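Local coordinates for natterin-like protein (PDB 6IUL) that probably acts as a pore-forming cytotoxic immune protein of the lamprey, joining a jacalin-like lectin domain to an aerolysin-type pore-forming module, at residues K193-S198 / S243-E248. Residues are numbered along the deposited sequence; the frame is centred on the assembly and turned at random.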
# COMPACT_ATOMS: atom_id res chain seq x y z
N LYS A 193 -11.20 14.44 -3.76
CA LYS A 193 -10.35 13.31 -3.43
C LYS A 193 -9.02 13.41 -4.16
O LYS A 193 -9.01 13.61 -5.39
CB LYS A 193 -11.04 12.01 -3.86
CG LYS A 193 -10.12 10.81 -3.70
CD LYS A 193 -10.75 9.52 -4.17
CE LYS A 193 -9.83 8.33 -3.90
NZ LYS A 193 -10.51 7.07 -4.24
N ILE A 194 -7.91 13.29 -3.42
CA ILE A 194 -6.58 13.20 -4.03
C ILE A 194 -5.83 12.00 -3.49
O ILE A 194 -6.08 11.54 -2.37
CB ILE A 194 -5.71 14.47 -3.79
CG1 ILE A 194 -5.48 14.70 -2.32
CG2 ILE A 194 -6.37 15.70 -4.41
CD1 ILE A 194 -4.48 15.78 -1.99
N ILE A 195 -4.90 11.51 -4.28
CA ILE A 195 -4.01 10.40 -3.86
C ILE A 195 -2.54 10.84 -4.02
O ILE A 195 -2.02 10.89 -5.13
CB ILE A 195 -4.26 9.15 -4.72
CG1 ILE A 195 -5.76 8.83 -4.73
CG2 ILE A 195 -3.41 7.96 -4.24
CD1 ILE A 195 -6.16 7.52 -5.37
N LYS A 196 -1.89 11.18 -2.91
CA LYS A 196 -0.45 11.49 -2.90
C LYS A 196 0.37 10.19 -2.99
O LYS A 196 -0.06 9.16 -2.48
CB LYS A 196 -0.06 12.25 -1.64
CG LYS A 196 -0.60 13.68 -1.56
CD LYS A 196 -0.24 14.32 -0.20
CE LYS A 196 -0.21 15.83 -0.28
NZ LYS A 196 -0.15 16.55 1.03
N LYS A 197 1.52 10.23 -3.65
CA LYS A 197 2.36 9.04 -3.81
C LYS A 197 3.82 9.34 -3.54
O LYS A 197 4.30 10.42 -3.88
CB LYS A 197 2.20 8.45 -5.20
CG LYS A 197 0.84 7.83 -5.45
CD LYS A 197 0.78 6.92 -6.68
CE LYS A 197 -0.39 5.95 -6.49
NZ LYS A 197 -0.63 5.02 -7.62
N SER A 198 4.50 8.35 -2.97
CA SER A 198 5.93 8.40 -2.68
C SER A 198 6.61 7.06 -3.03
O SER A 198 6.09 5.98 -2.72
CB SER A 198 6.15 8.68 -1.20
OG SER A 198 5.97 10.04 -0.89
N SER A 243 1.32 5.31 -0.57
CA SER A 243 0.34 6.24 -1.10
C SER A 243 -0.54 6.71 0.04
O SER A 243 -0.72 6.00 1.03
CB SER A 243 -0.46 5.61 -2.21
OG SER A 243 -1.58 5.00 -1.65
N GLU A 244 -1.02 7.96 -0.04
CA GLU A 244 -1.87 8.52 0.99
C GLU A 244 -3.14 9.07 0.30
O GLU A 244 -3.05 9.92 -0.59
CB GLU A 244 -1.13 9.62 1.74
CG GLU A 244 -1.93 10.28 2.87
CD GLU A 244 -1.40 11.67 3.31
OE1 GLU A 244 -0.50 12.26 2.67
OE2 GLU A 244 -1.91 12.22 4.31
N GLU A 245 -4.31 8.59 0.73
CA GLU A 245 -5.58 9.10 0.21
C GLU A 245 -6.12 10.21 1.11
O GLU A 245 -6.08 10.13 2.34
CB GLU A 245 -6.61 7.98 0.15
CG GLU A 245 -6.09 6.71 -0.52
CD GLU A 245 -7.10 6.10 -1.41
OE1 GLU A 245 -6.67 5.29 -2.24
OE2 GLU A 245 -8.31 6.46 -1.29
N LYS A 246 -6.64 11.26 0.52
CA LYS A 246 -7.04 12.42 1.29
C LYS A 246 -8.21 13.12 0.57
O LYS A 246 -8.39 12.97 -0.63
CB LYS A 246 -5.78 13.29 1.37
CG LYS A 246 -5.81 14.60 2.14
CD LYS A 246 -4.42 14.88 2.78
CE LYS A 246 -3.91 16.33 2.74
NZ LYS A 246 -4.82 17.32 3.36
N THR A 247 -9.02 13.85 1.30
CA THR A 247 -9.99 14.74 0.70
C THR A 247 -9.60 16.18 1.04
O THR A 247 -9.66 16.61 2.20
CB THR A 247 -11.42 14.44 1.18
OG1 THR A 247 -11.76 13.09 0.84
CG2 THR A 247 -12.39 15.37 0.52
N GLU A 248 -9.22 16.94 0.02
CA GLU A 248 -8.94 18.38 0.15
C GLU A 248 -10.27 19.17 0.11
O GLU A 248 -11.22 18.78 -0.59
CB GLU A 248 -7.98 18.81 -0.96
CG GLU A 248 -6.94 19.82 -0.50
CD GLU A 248 -5.96 19.32 0.55
OE1 GLU A 248 -5.63 20.10 1.45
OE2 GLU A 248 -5.52 18.16 0.48
O HOH W 1 -8.36 5.04 -3.98
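The two carboxylate oxygens of Glu245 meet different partners, Ile195 and Lys193, on the face of the strand pair that these three residues share with Lys197, Ser243 and Thr247. OE1 lies 3.9 Å from the methyl CD1 of Ile195, whose side chain runs beside that of Glu245, while OE2 reaches NZ of Lys193 in a long salt bridge of 3.7 Å. A water accepts from Lys193 NZ at 3.0 Å; its approach to Glu245 OE1 is implausibly short, which leaves a water bridge doubtful. The Lys193 chain is fully extended, with CG anti to the backbone N (chi1 173°), and its ammonium also donates to the carbonyl of Phe210 in the second subunit; Thr247 OG1 bonds Ser211 of that subunit, so this face adjoins the subunit interface. Glu244 lies on the reverse face with Ile194, Lys196 and Lys246. Its OE1 meets the aliphatic CD of Lys196 at 3.5 Å as the two chains lie side by side. The bent chain of Glu248 brings OE2 to CD1 of Ile194 and to Lys246 NZ, which donates at 3.1 Å on the syn side, 26° out of the carboxylate plane, forming a salt bridge.

Strands 184-200 and 241-256 pair antiparallel here, within the elongated, twisted sheet characteristic of aerolysin-family pore-forming modules. Two hydrogen-bonded pairs join the backbones: Ile194 with Lys246, where Ile194 N donates to Lys246 O at 2.8 Å, and Lys196 with Glu244. The non-hydrogen-bonded pairs bring CA-H groups against carbonyls, as between Ser243 CA and Lys196 O. Strand 290-313 borders 184-200, and its Tyr304 packs on Ile194.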